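Long-range contacts in sortase (Actinomyces oris, PDB 2XWG), which probably works as a class C sortase, a cysteine transpeptidase that joins pilin subunits during fimbrial assembly: residues E184-T189 with L224-R229; S143-L148 with R205-L210; D76-S81 with T149-L154; E80-D85 with D121-T126. All blocks are in the same frame, centred on the assembly; numbering follows the deposited sequence.

Interactions 1 and 2 lie in the same beta sheet and meet where strand 206-214 pairs with strand 221-229, through backbone bonds such as that of Val208 with Gly227. Interaction 2 is a buried, parallel pairing, whereas interaction 1 is antiparallel, only partly buried, and has mostly polar side chains along one face. Interactions 3 and 4 contain no strand pairing: both start from the loop before helix 87-93, share Glu80 and Ser81, and touch one calcium ion. Their chemistry still differs. Interaction 3 is buried and packs Trp78 near the probable active site, while interaction 4 is a surface contact of backbone oxygen, guanidinium and carboxylate groups.

Interaction 1 of 4, residues E184-T189 with L224-R229; sequences EVNDIT and LVTGER
Asn186 and Glu228 send their ends across each other, the amide plane standing 88° from the carboxylate plane. Asn186 ND2 comes 2.8 Å from Glu228 OE1, but the N-H points well off the oxygen, at 123°, and the bond is weak. The stronger partner of this carboxylate is Arg205, which forms a salt bridge with it. With its CG held between the backbone N and the carbonyl carbon (chi1 73°), Asn186 turns its amide along the neighbouring strand. A leucine here would probably cost Glu228 OE1 its weak amide donor, so that the carboxylate would rest more on its salt bridge with Arg205.

On the face that carries Val185, Ile188 and Val225 the contacts are apolar. Val185 CG2 meets Val225 CG1 at 3.7 Å with the two side chains at a slant, while Ile188 and Val225 lie side by side, pointing the same way, with Ile188 CG2 to Val225 CG2 at 4.1 Å. Across from Val185, Gly227 brings no side chain, and its CA lies 3.9 Å from that of Val185.

The backbone register slips by one residue between Val185 and Asp187. Thr226 O accepts from Asn186 N at 2.9 Å and, weakly, from Asp187 N at 3.5 Å; Thr226 N returns a straight bond to Asp187 O at 2.8 Å. Two residues thus face one, the signature of a classic beta bulge, here in the antiparallel pairing of strands 179-191 and 221-229 within the sortase sheet.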
loop_
_atom_site.group_PDB
_atom_site.type_symbol
_atom_site.label_atom_id
_atom_site.label_comp_id
_atom_site.label_asym_id
_atom_site.label_seq_id
_atom_site.Cartn_x
_atom_site.Cartn_y
_atom_site.Cartn_z
ATOM N N GLU A 184 12.935 -2.943 3.603
ATOM C CA GLU A 184 13.993 -1.942 3.612
ATOM C C GLU A 184 13.873 -1.102 2.336
ATOM O O GLU A 184 13.680 -1.649 1.250
ATOM C CB GLU A 184 15.366 -2.616 3.716
ATOM C CG GLU A 184 16.551 -1.645 3.662
ATOM C CD GLU A 184 17.919 -2.348 3.673
ATOM O OE1 GLU A 184 18.116 -3.301 2.874
ATOM O OE2 GLU A 184 18.797 -1.940 4.478
ATOM N N VAL A 185 13.956 0.221 2.465
ATOM C CA VAL A 185 13.774 1.118 1.320
ATOM C C VAL A 185 14.950 1.018 0.355
ATOM O O VAL A 185 16.104 1.200 0.745
ATOM C CB VAL A 185 13.640 2.574 1.774
ATOM C CG1 VAL A 185 13.588 3.511 0.577
ATOM C CG2 VAL A 185 12.424 2.741 2.651
ATOM N N ASN A 186 14.674 0.730 -0.909
ATOM C CA ASN A 186 15.765 0.608 -1.860
ATOM C C ASN A 186 15.507 1.313 -3.188
ATOM O O ASN A 186 16.201 1.057 -4.173
ATOM C CB ASN A 186 16.125 -0.858 -2.096
ATOM C CG ASN A 186 15.085 -1.586 -2.930
ATOM O OD1 ASN A 186 14.170 -0.973 -3.502
ATOM N ND2 ASN A 186 15.232 -2.906 -3.023
ATOM N N ASP A 187 14.516 2.200 -3.216
ATOM C CA ASP A 187 14.252 2.985 -4.413
ATOM C C ASP A 187 13.300 4.139 -4.116
ATOM O O ASP A 187 12.189 3.942 -3.633
ATOM C CB ASP A 187 13.702 2.091 -5.532
ATOM C CG ASP A 187 13.804 2.734 -6.923
ATOM O OD1 ASP A 187 14.579 3.714 -7.100
ATOM O OD2 ASP A 187 13.113 2.228 -7.846
ATOM N N ILE A 188 13.755 5.351 -4.410
ATOM C CA ILE A 188 12.942 6.544 -4.225
ATOM C C ILE A 188 12.934 7.315 -5.527
ATOM O O ILE A 188 13.936 7.366 -6.230
ATOM C CB ILE A 188 13.480 7.398 -3.080
ATOM C CG1 ILE A 188 13.709 6.500 -1.855
ATOM C CG2 ILE A 188 12.533 8.548 -2.791
ATOM C CD1 ILE A 188 13.947 7.242 -0.566
ATOM N N THR A 189 11.798 7.914 -5.846
ATOM C CA THR A 189 11.525 8.317 -7.214
ATOM C C THR A 189 10.325 9.242 -7.291
ATOM O O THR A 189 9.266 8.906 -6.775
ATOM C CB THR A 189 11.180 7.081 -8.055
ATOM O OG1 THR A 189 12.370 6.324 -8.302
ATOM C CG2 THR A 189 10.566 7.501 -9.375
ATOM N N LEU A 224 7.301 8.036 -4.767
ATOM C CA LEU A 224 7.202 6.583 -4.628
ATOM C C LEU A 224 8.393 6.092 -3.873
ATOM O O LEU A 224 9.500 6.155 -4.379
ATOM C CB LEU A 224 7.201 5.863 -5.976
ATOM C CG LEU A 224 6.261 6.207 -7.143
ATOM C CD1 LEU A 224 5.900 4.956 -7.908
ATOM C CD2 LEU A 224 4.997 6.890 -6.730
ATOM N N VAL A 225 8.166 5.589 -2.668
ATOM C CA VAL A 225 9.206 4.971 -1.877
ATOM C C VAL A 225 8.957 3.470 -1.910
ATOM O O VAL A 225 7.898 3.002 -1.497
ATOM C CB VAL A 225 9.161 5.477 -0.428
ATOM C CG1 VAL A 225 9.970 4.559 0.505
ATOM C CG2 VAL A 225 9.643 6.921 -0.345
ATOM N N THR A 226 9.917 2.715 -2.428
ATOM C CA THR A 226 9.745 1.281 -2.564
ATOM C C THR A 226 10.637 0.592 -1.549
ATOM O O THR A 226 11.801 0.957 -1.395
ATOM C CB THR A 226 10.115 0.793 -3.982
ATOM O OG1 THR A 226 9.320 1.473 -4.971
ATOM C CG2 THR A 226 9.907 -0.715 -4.107
ATOM N N GLY A 227 10.090 -0.388 -0.838
ATOM C CA GLY A 227 10.891 -1.184 0.075
ATOM C C GLY A 227 10.889 -2.627 -0.390
ATOM O O GLY A 227 9.941 -3.064 -1.053
ATOM N N GLU A 228 11.944 -3.367 -0.054
ATOM C CA GLU A 228 12.011 -4.777 -0.399
ATOM C C GLU A 228 12.064 -5.635 0.857
ATOM O O GLU A 228 12.733 -5.286 1.833
ATOM C CB GLU A 228 13.202 -5.075 -1.300
ATOM C CG GLU A 228 13.155 -6.479 -1.911
ATOM C CD GLU A 228 13.894 -6.562 -3.249
ATOM O OE1 GLU A 228 14.580 -5.581 -3.624
ATOM O OE2 GLU A 228 13.780 -7.604 -3.930
ATOM N N ARG A 229 11.343 -6.749 0.833
ATOM C CA ARG A 229 11.264 -7.630 1.980
ATOM C C ARG A 229 12.665 -7.975 2.480
ATOM O O ARG A 229 13.537 -8.319 1.697
ATOM C CB ARG A 229 10.499 -8.904 1.600
ATOM C CG ARG A 229 10.292 -9.902 2.745
ATOM C CD ARG A 229 9.321 -9.366 3.790
ATOM N NE ARG A 229 9.012 -10.345 4.833
ATOM C CZ ARG A 229 8.057 -11.262 4.701
ATOM N NH1 ARG A 229 7.354 -11.313 3.577
ATOM N NH2 ARG A 229 7.804 -12.129 5.670
HETATM O O HOH W 1 10.456 3.731 -6.480
#

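Interaction 2 of 4, residues S143-L148 with R205-L210; sequences STHSVL and RDLVTL
Leu207 O is gripped by two hydrogen bonds from different directions: Ser146 N donates at 3.0 Å, and water 2 donates at 2.8 Å. The same water also donates to Thr144 OG1, bridging backbone and side chain across the strands. Thr144 OG1 is further hydrogen-bonded to Gly141 O. A CA-H contact from His145 adds a third approach to the carbonyl oxygen.

On the face carrying His145, Leu207 and Thr209, the imidazole is fixed at its edge and over one face. Its NE2 and Thr209 OG1 are 2.6 Å apart in a nearly straight hydrogen bond (165°), in which either atom could be the donor. CG of His145 lies opposite the backbone N (chi1 -170°), which carries the ring over to the neighbouring strand and onward to Thr209. Leu207 CD1 sits above the ring centre at 4.1 Å, a CH-pi contact that blocks the ring from tipping that way. Arg200 O takes the other ring nitrogen, ND1, and Thr226 OG1 bonds to Thr209 OG1, so both groups have a second anchor.

On the opposite face, at the Leu148 and Leu210 end, the contacts are apolar: Leu148 CG packs on Val208 CG1 at 4.1 Å and Leu148 CB on Leu210 CD2. Backbone bonds alternate in the parallel manner, Leu207 N giving to Thr144 O at 2.9 Å and Leu148 N to Thr209 O at 2.7 Å, and the short strand axes are 15° apart. The pair belongs to the sortase beta-barrel: strand 144-149 leads to the predicted catalytic His151, and strand 206-214 carries the predicted catalytic Cys213 near its end.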
loop_
_atom_site.group_PDB
_atom_site.type_symbol
_atom_site.label_atom_id
_atom_site.label_comp_id
_atom_site.label_asym_id
_atom_site.label_seq_id
_atom_site.Cartn_x
_atom_site.Cartn_y
_atom_site.Cartn_z
ATOM N N SER A 143 6.735 -12.628 -5.799
ATOM C CA SER A 143 5.966 -12.069 -6.908
ATOM C C SER A 143 4.798 -11.234 -6.376
ATOM O O SER A 143 3.652 -11.365 -6.827
ATOM C CB SER A 143 5.456 -13.179 -7.838
ATOM O OG SER A 143 6.532 -13.928 -8.389
ATOM N N THR A 144 5.086 -10.383 -5.399
ATOM C CA THR A 144 4.059 -9.504 -4.861
ATOM C C THR A 144 4.597 -8.096 -4.793
ATOM O O THR A 144 5.745 -7.865 -4.416
ATOM C CB THR A 144 3.587 -9.923 -3.452
ATOM O OG1 THR A 144 4.627 -9.671 -2.497
ATOM C CG2 THR A 144 3.214 -11.398 -3.424
ATOM N N HIS A 145 3.748 -7.155 -5.168
ATOM C CA HIS A 145 4.072 -5.750 -5.062
ATOM C C HIS A 145 2.836 -5.025 -4.571
ATOM O O HIS A 145 1.902 -4.758 -5.338
ATOM C CB HIS A 145 4.493 -5.192 -6.412
ATOM C CG HIS A 145 5.054 -3.814 -6.332
ATOM N ND1 HIS A 145 5.431 -3.100 -7.444
ATOM C CD2 HIS A 145 5.297 -3.017 -5.268
ATOM C CE1 HIS A 145 5.894 -1.921 -7.068
ATOM N NE2 HIS A 145 5.821 -1.846 -5.753
ATOM N N SER A 146 2.834 -4.731 -3.279
ATOM C CA SER A 146 1.694 -4.107 -2.623
ATOM C C SER A 146 1.915 -2.601 -2.582
ATOM O O SER A 146 2.996 -2.134 -2.193
ATOM C CB SER A 146 1.575 -4.663 -1.204
ATOM O OG SER A 146 0.305 -4.410 -0.665
ATOM N N VAL A 147 0.901 -1.842 -2.983
ATOM C CA VAL A 147 1.033 -0.392 -3.075
ATOM C C VAL A 147 0.152 0.292 -2.041
ATOM O O VAL A 147 -1.070 0.134 -2.074
ATOM C CB VAL A 147 0.625 0.093 -4.453
ATOM C CG1 VAL A 147 0.546 1.607 -4.464
ATOM C CG2 VAL A 147 1.625 -0.392 -5.484
ATOM N N LEU A 148 0.774 1.027 -1.115
ATOM C CA LEU A 148 0.051 1.662 -0.005
ATOM C C LEU A 148 0.059 3.175 -0.190
ATOM O O LEU A 148 1.128 3.772 -0.368
ATOM C CB LEU A 148 0.675 1.295 1.345
ATOM C CG LEU A 148 0.848 -0.189 1.601
ATOM C CD1 LEU A 148 1.309 -0.375 2.980
ATOM C CD2 LEU A 148 -0.474 -0.896 1.404
ATOM N N ARG A 205 10.074 -11.152 -6.640
ATOM C CA ARG A 205 10.398 -10.117 -5.661
ATOM C C ARG A 205 9.202 -9.809 -4.755
ATOM O O ARG A 205 8.038 -9.884 -5.179
ATOM C CB ARG A 205 10.897 -8.841 -6.349
ATOM C CG ARG A 205 12.348 -8.902 -6.828
ATOM C CD ARG A 205 12.754 -7.602 -7.547
ATOM N NE ARG A 205 13.358 -6.584 -6.675
ATOM C CZ ARG A 205 13.460 -5.287 -6.987
ATOM N NH1 ARG A 205 12.981 -4.838 -8.139
ATOM N NH2 ARG A 205 14.030 -4.428 -6.146
ATOM N N ASP A 206 9.518 -9.478 -3.507
ATOM C CA ASP A 206 8.539 -9.109 -2.484
ATOM C C ASP A 206 8.706 -7.607 -2.223
ATOM O O ASP A 206 9.614 -7.192 -1.494
ATOM C CB ASP A 206 8.825 -9.931 -1.210
ATOM C CG ASP A 206 7.777 -9.732 -0.097
ATOM O OD1 ASP A 206 7.091 -8.681 -0.089
ATOM O OD2 ASP A 206 7.662 -10.632 0.783
ATOM N N LEU A 207 7.865 -6.783 -2.836
ATOM C CA LEU A 207 8.030 -5.336 -2.705
ATOM C C LEU A 207 6.801 -4.644 -2.131
ATOM O O LEU A 207 5.682 -5.042 -2.408
ATOM C CB LEU A 207 8.283 -4.719 -4.075
ATOM C CG LEU A 207 9.307 -5.294 -5.027
ATOM C CD1 LEU A 207 9.183 -4.574 -6.353
ATOM C CD2 LEU A 207 10.676 -5.098 -4.429
ATOM N N VAL A 208 7.013 -3.568 -1.382
ATOM C CA VAL A 208 5.917 -2.656 -1.043
ATOM C C VAL A 208 6.276 -1.218 -1.395
ATOM O O VAL A 208 7.340 -0.739 -1.025
ATOM C CB VAL A 208 5.589 -2.669 0.449
ATOM C CG1 VAL A 208 4.695 -1.498 0.770
ATOM C CG2 VAL A 208 4.920 -3.966 0.825
ATOM N N THR A 209 5.386 -0.524 -2.095
ATOM C CA THR A 209 5.591 0.892 -2.379
ATOM C C THR A 209 4.625 1.799 -1.607
ATOM O O THR A 209 3.400 1.625 -1.667
ATOM C CB THR A 209 5.431 1.188 -3.874
ATOM O OG1 THR A 209 6.357 0.385 -4.612
ATOM C CG2 THR A 209 5.714 2.655 -4.161
ATOM N N LEU A 210 5.194 2.761 -0.884
ATOM C CA LEU A 210 4.440 3.832 -0.265
ATOM C C LEU A 210 4.316 5.000 -1.247
ATOM O O LEU A 210 5.318 5.584 -1.659
ATOM C CB LEU A 210 5.175 4.290 0.987
ATOM C CG LEU A 210 5.657 3.144 1.884
ATOM C CD1 LEU A 210 6.426 3.672 3.068
ATOM C CD2 LEU A 210 4.492 2.289 2.373
HETATM O O HOH W 2 4.307 -7.227 -1.416
#

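Interaction 3 of 4, residues D76-S81 with T149-L154; sequences DPWLES and TGHTGL. With CA (calcium ion), chain F.
This is a small, buried packing contact, without a clear hydrogen bond across it, between the loop ahead of helix 87-93 and the end of strand 144-149 with the turn that follows. Its centre is the methyl of Thr149. Trp78 CH2 lies 3.3 Å from Thr149 CG2, a tight approach that is oblique to the indole, and Pro77 CB touches the same methyl at 3.5 Å. Pro77 CB also stands over one face of the indole, offset toward its rim, so that proline and tryptophan close on the methyl together.

Farther along the indole, its edge points at the backbone: Gly150 O sits near the ring plane, 3.8 Å from Trp78 CZ2. The five-membered ring then meets the His151 imidazole rim to rim, centroids 5.4 Å apart and planes at 43°, neither covering the other's face. With CG opposite the carbonyl carbon (chi1 -67°), Trp78 swings its indole out of the loop to reach these partners; it also touches Cys213.

The loop itself is held in shape from two sides. Asp76 OD2 accepts from Trp78 N at 3.0 Å, an Asx turn, while Asp76 OD1 is salt-bridged to Arg222. Pro77 O at 2.5 Å and Glu80 O at 2.6 Å bind the calcium ion, with waters 3 and 4 and Thr120 OG1 completing the observed shell. An Asp-Pro-Trp segment laid over the predicted catalytic His151 and Cys213 matches the lid of class C sortases, the loop that covers the active site of pilin-joining enzymes.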
loop_
_atom_site.group_PDB
_atom_site.type_symbol
_atom_site.label_atom_id
_atom_site.label_comp_id
_atom_site.label_asym_id
_atom_site.label_seq_id
_atom_site.Cartn_x
_atom_site.Cartn_y
_atom_site.Cartn_z
ATOM N N ASP A 76 -3.586 6.207 -11.375
ATOM C CA ASP A 76 -3.238 6.993 -10.184
ATOM C C ASP A 76 -4.286 6.854 -9.057
ATOM O O ASP A 76 -5.498 6.865 -9.310
ATOM C CB ASP A 76 -3.056 8.462 -10.562
ATOM C CG ASP A 76 -2.621 9.337 -9.385
ATOM O OD1 ASP A 76 -1.484 9.180 -8.863
ATOM O OD2 ASP A 76 -3.408 10.226 -9.011
ATOM N N PRO A 77 -3.819 6.720 -7.806
ATOM C CA PRO A 77 -4.746 6.606 -6.672
ATOM C C PRO A 77 -5.701 7.795 -6.538
ATOM O O PRO A 77 -6.795 7.618 -6.014
ATOM C CB PRO A 77 -3.807 6.527 -5.457
ATOM C CG PRO A 77 -2.530 5.958 -6.010
ATOM C CD PRO A 77 -2.411 6.567 -7.385
ATOM N N TRP A 78 -5.299 8.971 -7.015
ATOM C CA TRP A 78 -6.090 10.187 -6.835
ATOM C C TRP A 78 -6.930 10.583 -8.041
ATOM O O TRP A 78 -7.615 11.598 -8.017
ATOM C CB TRP A 78 -5.185 11.356 -6.430
ATOM C CG TRP A 78 -4.587 11.177 -5.060
ATOM C CD1 TRP A 78 -5.063 11.689 -3.879
ATOM C CD2 TRP A 78 -3.421 10.416 -4.723
ATOM N NE1 TRP A 78 -4.252 11.300 -2.838
ATOM C CE2 TRP A 78 -3.239 10.521 -3.328
ATOM C CE3 TRP A 78 -2.512 9.668 -5.463
ATOM C CZ2 TRP A 78 -2.187 9.908 -2.664
ATOM C CZ3 TRP A 78 -1.460 9.060 -4.800
ATOM C CH2 TRP A 78 -1.308 9.183 -3.414
ATOM N N LEU A 79 -6.876 9.787 -9.095
ATOM C CA LEU A 79 -7.727 10.019 -10.248
ATOM C C LEU A 79 -9.169 9.964 -9.776
ATOM O O LEU A 79 -9.897 10.968 -9.779
ATOM C CB LEU A 79 -7.518 8.923 -11.291
ATOM C CG LEU A 79 -8.272 9.195 -12.592
ATOM C CD1 LEU A 79 -7.531 10.303 -13.352
ATOM C CD2 LEU A 79 -8.421 7.953 -13.456
ATOM N N GLU A 80 -9.560 8.766 -9.365
ATOM C CA GLU A 80 -10.901 8.502 -8.878
ATOM C C GLU A 80 -11.020 8.781 -7.370
ATOM O O GLU A 80 -10.126 8.453 -6.586
ATOM C CB GLU A 80 -11.272 7.052 -9.195
ATOM C CG GLU A 80 -12.714 6.713 -8.887
ATOM C CD GLU A 80 -13.660 7.828 -9.321
ATOM O OE1 GLU A 80 -13.270 8.626 -10.223
ATOM O OE2 GLU A 80 -14.784 7.907 -8.755
ATOM N N SER A 81 -12.113 9.408 -6.958
ATOM C CA SER A 81 -12.282 9.702 -5.539
ATOM C C SER A 81 -13.317 8.788 -4.881
ATOM O O SER A 81 -13.406 8.735 -3.658
ATOM C CB SER A 81 -12.673 11.166 -5.326
ATOM O OG SER A 81 -14.046 11.366 -5.608
ATOM N N THR A 149 -1.131 3.772 -0.107
ATOM C CA THR A 149 -1.402 5.153 -0.493
ATOM C C THR A 149 -1.721 6.047 0.698
ATOM O O THR A 149 -2.484 5.641 1.575
ATOM C CB THR A 149 -2.635 5.185 -1.388
ATOM O OG1 THR A 149 -2.541 4.132 -2.355
ATOM C CG2 THR A 149 -2.707 6.483 -2.104
ATOM N N GLY A 150 -1.177 7.265 0.716
ATOM C CA GLY A 150 -1.397 8.186 1.814
ATOM C C GLY A 150 -1.243 9.642 1.406
ATOM O O GLY A 150 -0.335 9.984 0.676
ATOM N N HIS A 151 -2.127 10.504 1.898
ATOM C CA HIS A 151 -2.115 11.926 1.587
ATOM C C HIS A 151 -0.827 12.583 2.016
ATOM O O HIS A 151 -0.137 12.104 2.904
ATOM C CB HIS A 151 -3.245 12.645 2.324
ATOM C CG HIS A 151 -4.586 12.544 1.659
ATOM N ND1 HIS A 151 -4.758 12.647 0.297
ATOM C CD2 HIS A 151 -5.825 12.367 2.178
ATOM C CE1 HIS A 151 -6.040 12.541 -0.001
ATOM N NE2 HIS A 151 -6.710 12.367 1.124
ATOM N N THR A 152 -0.497 13.671 1.329
ATOM C CA THR A 152 0.370 14.715 1.845
ATOM C C THR A 152 -0.483 15.972 1.797
ATOM O O THR A 152 -1.181 16.203 0.796
ATOM C CB THR A 152 1.588 14.939 0.944
ATOM O OG1 THR A 152 2.547 13.897 1.144
ATOM C CG2 THR A 152 2.242 16.231 1.288
ATOM N N GLY A 153 -0.464 16.763 2.873
ATOM C CA GLY A 153 -1.163 18.040 2.900
ATOM C C GLY A 153 -2.614 18.082 3.406
ATOM O O GLY A 153 -3.275 19.141 3.381
ATOM N N LEU A 154 -3.125 16.958 3.890
ATOM C CA LEU A 154 -4.520 16.924 4.314
ATOM C C LEU A 154 -4.716 17.980 5.402
ATOM O O LEU A 154 -5.801 18.552 5.534
ATOM C CB LEU A 154 -4.888 15.528 4.806
ATOM C CG LEU A 154 -6.339 15.230 5.178
ATOM C CD1 LEU A 154 -7.191 15.366 3.961
ATOM C CD2 LEU A 154 -6.447 13.809 5.758
HETATM CA CA CA F . -8.907 6.232 -5.797
HETATM O O HOH W 3 -8.169 5.829 -8.499
HETATM O O HOH W 4 -11.278 4.695 -6.136
#

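Interaction 4 of 4, residues E80-D85 with D121-T126; sequences ESQRPD and DSRTLT. With CA (calcium ion), chain F.
The loop 80-85 runs past the start of the short helix that follows Asp121, with the CA atoms of Ser81 and Asp121 4.7 Å apart. Ser122 N donates to Ser81 O at 2.7 Å in a nearly straight bond (168°). The same oxygen takes a weak second bond from Arg123 NH2 at 2.6 Å, near the guanidinium plane but badly angled (116°). Over one face of that guanidinium lies Gln82 OE1, 3.2 Å from Arg123 CZ; this is a polar contact rather than a hydrogen bond, since no N-H points at the oxygen.

Asp121 is the N-cap of the helix: its OD2 accepts from Thr124 N at 3.1 Å, the donor standing above the carboxylate plane, and also forms a long salt bridge with Arg123 NE. The aliphatic part of Arg83 runs alongside it, Arg83 CG lying 3.7 Å from Asp121 CG, but Arg83 NE stays 5.5 Å from Asp121 OD1, with no salt bridge. Substituting alanine for this aspartate would probably leave Thr124 N without its capping acceptor and Arg123 freer to turn from Ser81. Glu80 O binds the calcium ion, and Gln82 O accepts at 2.7 Å from water 4, itself a ligand of the ion.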
loop_
_atom_site.group_PDB
_atom_site.type_symbol
_atom_site.label_atom_id
_atom_site.label_comp_id
_atom_site.label_asym_id
_atom_site.label_seq_id
_atom_site.Cartn_x
_atom_site.Cartn_y
_atom_site.Cartn_z
ATOM N N GLU A 80 -9.560 8.766 -9.365
ATOM C CA GLU A 80 -10.901 8.502 -8.878
ATOM C C GLU A 80 -11.020 8.781 -7.370
ATOM O O GLU A 80 -10.126 8.453 -6.586
ATOM C CB GLU A 80 -11.272 7.052 -9.195
ATOM C CG GLU A 80 -12.714 6.713 -8.887
ATOM C CD GLU A 80 -13.660 7.828 -9.321
ATOM O OE1 GLU A 80 -13.270 8.626 -10.223
ATOM O OE2 GLU A 80 -14.784 7.907 -8.755
ATOM N N SER A 81 -12.113 9.408 -6.958
ATOM C CA SER A 81 -12.282 9.702 -5.539
ATOM C C SER A 81 -13.317 8.788 -4.881
ATOM O O SER A 81 -13.406 8.735 -3.658
ATOM C CB SER A 81 -12.673 11.166 -5.326
ATOM O OG SER A 81 -14.046 11.366 -5.608
ATOM N N GLN A 82 -14.093 8.072 -5.693
ATOM C CA GLN A 82 -15.189 7.247 -5.188
ATOM C C GLN A 82 -14.814 5.775 -5.172
ATOM O O GLN A 82 -13.939 5.347 -5.916
ATOM C CB GLN A 82 -16.437 7.434 -6.059
ATOM C CG GLN A 82 -17.006 8.860 -6.095
ATOM C CD GLN A 82 -18.018 9.139 -4.975
ATOM O OE1 GLN A 82 -17.718 8.957 -3.787
ATOM N NE2 GLN A 82 -19.227 9.575 -5.356
ATOM N N ARG A 83 -15.480 4.999 -4.327
ATOM C CA ARG A 83 -15.317 3.544 -4.353
ATOM C C ARG A 83 -15.782 3.005 -5.712
ATOM O O ARG A 83 -16.860 3.379 -6.186
ATOM C CB ARG A 83 -16.149 2.887 -3.236
ATOM C CG ARG A 83 -15.690 3.189 -1.809
ATOM C CD ARG A 83 -16.682 2.666 -0.733
ATOM N NE ARG A 83 -17.040 1.262 -0.936
ATOM C CZ ARG A 83 -18.239 0.849 -1.337
ATOM N NH1 ARG A 83 -19.210 1.740 -1.548
ATOM N NH2 ARG A 83 -18.476 -0.452 -1.509
ATOM N N PRO A 84 -14.992 2.122 -6.350
ATOM C CA PRO A 84 -15.567 1.518 -7.562
ATOM C C PRO A 84 -16.757 0.583 -7.229
ATOM O O PRO A 84 -17.051 0.242 -6.062
ATOM C CB PRO A 84 -14.399 0.722 -8.168
ATOM C CG PRO A 84 -13.175 1.083 -7.355
ATOM C CD PRO A 84 -13.665 1.580 -6.024
ATOM N N ASP A 85 -17.472 0.180 -8.266
ATOM C CA ASP A 85 -18.643 -0.655 -8.058
ATOM C C ASP A 85 -18.618 -1.806 -9.055
ATOM O O ASP A 85 -19.254 -1.741 -10.109
ATOM C CB ASP A 85 -19.914 0.172 -8.225
ATOM C CG ASP A 85 -21.138 -0.688 -8.438
ATOM O OD1 ASP A 85 -21.111 -1.860 -7.983
ATOM O OD2 ASP A 85 -22.115 -0.202 -9.062
ATOM N N ASP A 121 -10.531 5.449 -2.122
ATOM C CA ASP A 121 -11.533 6.487 -2.257
ATOM C C ASP A 121 -11.213 7.589 -1.271
ATOM O O ASP A 121 -10.467 7.384 -0.320
ATOM C CB ASP A 121 -12.903 5.914 -1.967
ATOM C CG ASP A 121 -12.966 5.309 -0.615
ATOM O OD1 ASP A 121 -12.390 4.203 -0.420
ATOM O OD2 ASP A 121 -13.557 5.966 0.260
ATOM N N SER A 122 -11.777 8.766 -1.497
ATOM C CA SER A 122 -11.448 9.930 -0.692
ATOM C C SER A 122 -11.770 9.712 0.794
ATOM O O SER A 122 -11.009 10.134 1.649
ATOM C CB SER A 122 -12.159 11.167 -1.234
ATOM O OG SER A 122 -13.552 11.118 -0.949
ATOM N N ARG A 123 -12.872 9.036 1.110
ATOM C CA ARG A 123 -13.229 8.824 2.508
ATOM C C ARG A 123 -12.159 7.979 3.188
ATOM O O ARG A 123 -11.757 8.262 4.321
ATOM C CB ARG A 123 -14.593 8.114 2.660
ATOM C CG ARG A 123 -15.843 8.946 2.352
ATOM C CD ARG A 123 -16.682 8.294 1.229
ATOM N NE ARG A 123 -15.948 8.312 -0.045
ATOM C CZ ARG A 123 -16.173 9.180 -1.035
ATOM N NH1 ARG A 123 -17.140 10.095 -0.922
ATOM N NH2 ARG A 123 -15.438 9.121 -2.144
ATOM N N THR A 124 -11.717 6.927 2.503
ATOM C CA THR A 124 -10.709 6.005 3.044
ATOM C C THR A 124 -9.395 6.699 3.376
ATOM O O THR A 124 -8.852 6.498 4.455
ATOM C CB THR A 124 -10.402 4.890 2.056
ATOM O OG1 THR A 124 -11.564 4.084 1.892
ATOM C CG2 THR A 124 -9.282 4.033 2.554
ATOM N N LEU A 125 -8.902 7.532 2.459
ATOM C CA LEU A 125 -7.625 8.220 2.686
ATOM C C LEU A 125 -7.713 9.325 3.747
ATOM O O LEU A 125 -6.692 9.796 4.233
ATOM C CB LEU A 125 -7.023 8.772 1.382
ATOM C CG LEU A 125 -6.738 7.779 0.263
ATOM C CD1 LEU A 125 -5.786 8.383 -0.758
ATOM C CD2 LEU A 125 -6.136 6.580 0.849
ATOM N N THR A 126 -8.923 9.745 4.088
ATOM C CA THR A 126 -9.133 10.617 5.242
ATOM C C THR A 126 -9.011 9.825 6.551
ATOM O O THR A 126 -8.700 10.386 7.599
ATOM C CB THR A 126 -10.508 11.301 5.152
ATOM O OG1 THR A 126 -10.396 12.458 4.301
ATOM C CG2 THR A 126 -10.986 11.741 6.502
HETATM CA CA CA F . -8.907 6.232 -5.797
HETATM O O HOH W 3 -8.169 5.829 -8.499
HETATM O O HOH W 4 -11.278 4.695 -6.136
#